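Local atomic coordinates of extracellular matrix-binding protein ebh (Staphylococcus aureus subsp. aureus, PDB entry 4KJM), a protein that probably acts as a cell-surface adhesin of the bacterium that binds the host extracellular matrix. Residues N12-T17 with A40-L45; Q21-A26 with A33-V38. One frame throughout, in Å; residues are numbered along the deposited sequence.

Contact 1 of 2, residues N12-T17 with A40-L45; sequences NDKSGT and AAETIL. With ZN (zinc ion), chain E.
A surface salt bridge between Lys14 and Glu42 joins the short helix 14-18 to helix 28-44, two neighbours in the helical bundle of the FIVAR domain. NZ of Lys14 lies 2.6 Å from OE2 of Glu42, on the syn lone pair of that oxygen, the side that faces OE1. The two side chains cross at about a right angle. CG of Lys14 is anti to the backbone N (chi1 176°), and the nearly straight chain out to CE carries NZ across to Glu42, with a bend at the last torsion; Glu42 is extended beyond CG. A water completes a ring with the ammonium and the carboxylate: it accepts from Lys14 NZ at 2.7 Å and donates to Glu42 OE1 at 2.6 Å, and both carboxylate oxygens are thereby engaged. The aliphatic part of Lys14 also rests on Val38, one helical turn before Glu42.

Just before the same short helix, OD1 of Asp13 binds a zinc ion at 1.9 Å, with waters among the other ligands, and OD2 forms a salt bridge with Lys69 of helix 55-71. The carbonyl oxygen of Asp13 accepts from both N and OG1 of Thr17, the hydroxyl reaching it at 3.0 Å from above the carbonyl plane. Since neither Lys14 nor Glu42 is buried, the pair is probably a solvent-accessible electrostatic link, with its bridging water helping to fix the rotation of the carboxylate.

Contact 2 of 2, residues Q21-A26 with A33-V38; sequences QNFLDA and AYNQAV
The rings of Phe23 and Tyr34 meet obliquely, their planes 62° apart and their centroids separated by 6.0 Å. The closest atoms are CE1 of Phe23 and CD2 of Tyr34 at 3.9 Å, an apolar touch between the short helix 21-24 and helix 28-44. Each ring stands out from its own helix with CG anti to the backbone nitrogen (chi1 174° for Phe23), which carries the two toward each other. Asn35 comes in beside them: its ND2 sits at the edge of the Phe23 ring, in the ring plane, 4.0 Å from CZ, and its amide is turned 66° from the ring. Tyr34 has one face taken by CG2 of Val38, one turn further along its helix, 3.5 Å above the plane and offset toward the rim.

Leu18 and Leu72 also pack on Phe23, while Ala68 of helix 55-71 lies against Tyr34. On another side of helix 21-24, NE2 of Gln21 gives a nearly straight bond of 2.9 Å to OD2 of Asp25, whose OD1 pairs with Arg112. No hydrogen bond crosses between 21-26 and 33-38; the direct contact is van der Waals packing of two buried rings, with the Asn35 amide at its border.

Overall arrangement
From the N terminus the chain runs through helix 2-11, enters helix 14-18 and helix 21-24, then turns into the long helix 28-44. Contact 2 closes the shorter loop, from 21-26 to 33-38; contact 1 closes the longer one, from 12-17 to 40-45, and encloses it. Contact 1 joins helix 14-18, and contact 2 helix 21-24, to the same helix 28-44, with contact 1 at the surface and contact 2 in the interior. Their centres lie 12 Å apart, and they touch directly: Lys14 and Thr17 pack on Tyr34. Helix 55-71 lies against both, while the loop after helix 21-24 is bonded through Asp25 to Asn77, in the range of the GA module.

Contact 1 of 2, residues N12-T17 with A40-L45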
loop_
_atom_site.group_PDB
_atom_site.type_symbol
_atom_site.label_atom_id
_atom_site.label_comp_id
_atom_site.label_asym_id
_atom_site.label_seq_id
_atom_site.Cartn_x
_atom_site.Cartn_y
_atom_site.Cartn_z
ATOM N N ASN A 12 11.333 2.515 5.195
ATOM C CA ASN A 12 11.816 2.509 3.819
ATOM C C ASN A 12 10.641 2.478 2.824
ATOM O O ASN A 12 10.806 2.613 1.629
ATOM C CB ASN A 12 12.718 1.301 3.591
ATOM C CG ASN A 12 14.115 1.467 4.153
ATOM O OD1 ASN A 12 14.537 2.566 4.495
ATOM N ND2 ASN A 12 14.839 0.371 4.237
ATOM N N ASP A 13 9.445 2.306 3.348
ATOM C CA ASP A 13 8.268 2.332 2.506
ATOM C C ASP A 13 7.544 3.676 2.438
ATOM O O ASP A 13 6.567 3.845 1.762
ATOM C CB ASP A 13 7.292 1.292 2.948
ATOM C CG ASP A 13 6.255 1.051 1.937
ATOM O OD1 ASP A 13 6.638 1.077 0.780
ATOM O OD2 ASP A 13 5.112 0.860 2.304
ATOM N N LYS A 14 8.089 4.590 3.194
ATOM C CA LYS A 14 7.670 5.937 3.340
ATOM C C LYS A 14 7.347 6.588 1.994
ATOM O O LYS A 14 6.270 7.057 1.779
ATOM C CB LYS A 14 8.789 6.662 4.057
ATOM C CG LYS A 14 8.654 8.142 4.266
ATOM C CD LYS A 14 10.005 8.684 4.698
ATOM C CE LYS A 14 10.185 10.181 4.565
ATOM N NZ LYS A 14 11.045 10.739 5.658
ATOM N N SER A 15 8.297 6.587 1.091
ATOM C CA SER A 15 8.104 7.399 -0.084
ATOM C C SER A 15 6.956 6.865 -1.017
ATOM O O SER A 15 6.211 7.670 -1.610
ATOM C CB SER A 15 9.457 7.663 -0.777
ATOM O OG SER A 15 9.987 6.495 -1.331
ATOM N N GLY A 16 6.812 5.541 -1.161
ATOM C CA GLY A 16 5.763 4.986 -1.968
ATOM C C GLY A 16 4.377 5.214 -1.285
ATOM O O GLY A 16 3.351 5.491 -1.942
ATOM N N THR A 17 4.371 5.175 0.033
ATOM C CA THR A 17 3.154 5.467 0.761
ATOM C C THR A 17 2.733 6.908 0.545
ATOM O O THR A 17 1.548 7.188 0.259
ATOM C CB THR A 17 3.284 5.128 2.271
ATOM O OG1 THR A 17 3.600 3.744 2.429
ATOM C CG2 THR A 17 1.992 5.446 2.977
ATOM N N ALA A 40 9.460 9.713 13.912
ATOM C CA ALA A 40 9.876 9.092 15.209
ATOM C C ALA A 40 10.706 7.775 14.983
ATOM O O ALA A 40 11.693 7.535 15.658
ATOM C CB ALA A 40 8.653 8.863 16.118
ATOM N N ALA A 41 10.305 6.944 14.018
ATOM C CA ALA A 41 10.993 5.715 13.723
ATOM C C ALA A 41 12.354 6.054 13.138
ATOM O O ALA A 41 13.333 5.391 13.477
ATOM C CB ALA A 41 10.240 4.882 12.729
ATOM N N GLU A 42 12.418 7.103 12.274
ATOM C CA GLU A 42 13.686 7.519 11.649
ATOM C C GLU A 42 14.689 7.980 12.698
ATOM O O GLU A 42 15.900 7.759 12.574
ATOM C CB GLU A 42 13.458 8.601 10.582
ATOM C CG GLU A 42 12.861 8.091 9.272
ATOM C CD GLU A 42 12.403 9.221 8.313
ATOM O OE1 GLU A 42 12.305 10.397 8.730
ATOM O OE2 GLU A 42 12.130 8.921 7.128
ATOM N N THR A 43 14.181 8.619 13.735
ATOM C CA THR A 43 15.011 9.075 14.846
ATOM C C THR A 43 15.699 7.870 15.499
ATOM O O THR A 43 16.898 7.861 15.682
ATOM C CB THR A 43 14.163 9.863 15.861
ATOM O OG1 THR A 43 13.833 11.126 15.298
ATOM C CG2 THR A 43 14.937 10.081 17.207
ATOM N N ILE A 44 14.924 6.832 15.789
ATOM C CA ILE A 44 15.450 5.580 16.331
ATOM C C ILE A 44 16.452 4.902 15.391
ATOM O O ILE A 44 17.561 4.582 15.785
ATOM C CB ILE A 44 14.296 4.614 16.705
ATOM C CG1 ILE A 44 13.571 5.174 17.928
ATOM C CG2 ILE A 44 14.831 3.204 16.953
ATOM C CD1 ILE A 44 12.182 4.610 18.093
ATOM N N LEU A 45 16.080 4.729 14.128
ATOM C CA LEU A 45 16.976 4.120 13.150
ATOM C C LEU A 45 18.237 4.963 12.967
ATOM O O LEU A 45 19.151 4.533 12.274
ATOM C CB LEU A 45 16.273 3.928 11.814
ATOM C CG LEU A 45 15.032 3.046 11.915
ATOM C CD1 LEU A 45 14.219 3.077 10.628
ATOM C CD2 LEU A 45 15.422 1.635 12.279
HETATM ZN ZN ZN E . 5.721 0.461 -0.779
HETATM O O HOH W 1 4.039 0.948 -0.384
HETATM O O HOH W 2 10.423 12.026 7.905
HETATM O O HOH W 3 7.326 0.275 -2.536
HETATM O O HOH W 4 4.315 1.567 -1.723
#

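Contact 2 of 2, residues Q21-A26 with A33-V38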
loop_
_atom_site.group_PDB
_atom_site.type_symbol
_atom_site.label_atom_id
_atom_site.label_comp_id
_atom_site.label_asym_id
_atom_site.label_seq_id
_atom_site.Cartn_x
_atom_site.Cartn_y
_atom_site.Cartn_z
ATOM N N GLN A 21 -2.560 7.353 -3.414
ATOM C CA GLN A 21 -3.830 8.063 -3.278
ATOM C C GLN A 21 -4.386 7.832 -1.879
ATOM O O GLN A 21 -5.032 8.702 -1.273
ATOM C CB GLN A 21 -4.800 7.543 -4.363
ATOM C CG GLN A 21 -6.196 8.169 -4.401
ATOM C CD GLN A 21 -7.103 7.637 -3.317
ATOM O OE1 GLN A 21 -7.088 6.447 -2.995
ATOM N NE2 GLN A 21 -7.979 8.487 -2.831
ATOM N N ASN A 22 -4.133 6.647 -1.331
ATOM C CA ASN A 22 -4.670 6.333 -0.019
ATOM C C ASN A 22 -4.113 7.223 1.068
ATOM O O ASN A 22 -4.797 7.552 2.037
ATOM C CB ASN A 22 -4.424 4.839 0.299
ATOM C CG ASN A 22 -5.063 4.420 1.613
ATOM O OD1 ASN A 22 -6.294 4.534 1.791
ATOM N ND2 ASN A 22 -4.253 3.808 2.497
ATOM N N PHE A 23 -2.882 7.661 0.901
ATOM C CA PHE A 23 -2.297 8.702 1.802
ATOM C C PHE A 23 -2.769 10.103 1.444
ATOM O O PHE A 23 -3.228 10.869 2.299
ATOM C CB PHE A 23 -0.795 8.650 1.749
ATOM C CG PHE A 23 -0.158 9.763 2.525
ATOM C CD1 PHE A 23 0.020 9.663 3.890
ATOM C CD2 PHE A 23 0.230 10.915 1.876
ATOM C CE1 PHE A 23 0.594 10.722 4.573
ATOM C CE2 PHE A 23 0.747 11.993 2.560
ATOM C CZ PHE A 23 0.943 11.879 3.916
ATOM N N LEU A 24 -2.616 10.440 0.167
ATOM C CA LEU A 24 -2.807 11.811 -0.305
ATOM C C LEU A 24 -4.228 12.315 0.015
ATOM O O LEU A 24 -4.381 13.436 0.384
ATOM C CB LEU A 24 -2.468 11.945 -1.799
ATOM C CG LEU A 24 -0.998 11.755 -2.284
ATOM C CD1 LEU A 24 -0.931 11.626 -3.806
ATOM C CD2 LEU A 24 -0.218 12.908 -1.803
ATOM N N ASP A 25 -5.230 11.423 -0.092
ATOM C CA ASP A 25 -6.610 11.739 0.151
ATOM C C ASP A 25 -7.093 11.334 1.570
ATOM O O ASP A 25 -8.289 11.440 1.856
ATOM C CB ASP A 25 -7.537 11.140 -0.946
ATOM C CG ASP A 25 -7.532 11.948 -2.243
ATOM O OD1 ASP A 25 -7.109 13.136 -2.231
ATOM O OD2 ASP A 25 -7.877 11.364 -3.301
ATOM N N ALA A 26 -6.188 10.823 2.424
ATOM C CA ALA A 26 -6.556 10.554 3.795
ATOM C C ALA A 26 -6.865 11.875 4.496
ATOM O O ALA A 26 -6.386 12.909 4.087
ATOM C CB ALA A 26 -5.436 9.821 4.507
ATOM N N ALA A 33 -0.461 11.986 11.424
ATOM C CA ALA A 33 -0.110 10.850 12.319
ATOM C C ALA A 33 0.899 9.876 11.637
ATOM O O ALA A 33 1.823 9.393 12.278
ATOM C CB ALA A 33 -1.379 10.111 12.743
ATOM N N TYR A 34 0.730 9.614 10.346
ATOM C CA TYR A 34 1.670 8.736 9.621
ATOM C C TYR A 34 3.034 9.436 9.518
ATOM O O TYR A 34 4.088 8.825 9.834
ATOM C CB TYR A 34 1.127 8.343 8.247
ATOM C CG TYR A 34 2.116 7.546 7.452
ATOM C CD1 TYR A 34 2.372 6.202 7.787
ATOM C CD2 TYR A 34 2.787 8.087 6.375
ATOM C CE1 TYR A 34 3.279 5.441 7.048
ATOM C CE2 TYR A 34 3.760 7.357 5.685
ATOM C CZ TYR A 34 3.934 6.020 5.964
ATOM O OH TYR A 34 4.922 5.293 5.295
ATOM N N ASN A 35 3.038 10.692 9.098
ATOM C CA ASN A 35 4.302 11.423 9.029
ATOM C C ASN A 35 5.029 11.480 10.353
ATOM O O ASN A 35 6.222 11.268 10.414
ATOM C CB ASN A 35 4.079 12.879 8.581
ATOM C CG ASN A 35 3.700 12.986 7.110
ATOM O OD1 ASN A 35 4.268 12.311 6.294
ATOM N ND2 ASN A 35 2.784 13.884 6.790
ATOM N N GLN A 36 4.318 11.767 11.417
ATOM C CA GLN A 36 4.951 11.860 12.747
ATOM C C GLN A 36 5.528 10.509 13.207
ATOM O O GLN A 36 6.639 10.444 13.727
ATOM C CB GLN A 36 3.901 12.402 13.718
ATOM C CG GLN A 36 3.602 13.849 13.373
ATOM C CD GLN A 36 2.376 14.435 14.072
ATOM O OE1 GLN A 36 1.758 15.409 13.598
ATOM N NE2 GLN A 36 2.039 13.872 15.215
ATOM N N ALA A 37 4.800 9.409 12.927
ATOM C CA ALA A 37 5.269 8.040 13.285
ATOM C C ALA A 37 6.540 7.676 12.505
ATOM O O ALA A 37 7.483 7.078 13.068
ATOM C CB ALA A 37 4.181 6.981 12.995
ATOM N N VAL A 38 6.544 8.003 11.194
ATOM C CA VAL A 38 7.710 7.758 10.364
ATOM C C VAL A 38 8.928 8.562 10.877
ATOM O O VAL A 38 9.974 8.011 11.014
ATOM C CB VAL A 38 7.434 7.983 8.869
ATOM C CG1 VAL A 38 8.715 7.755 8.081
ATOM C CG2 VAL A 38 6.408 6.995 8.356
#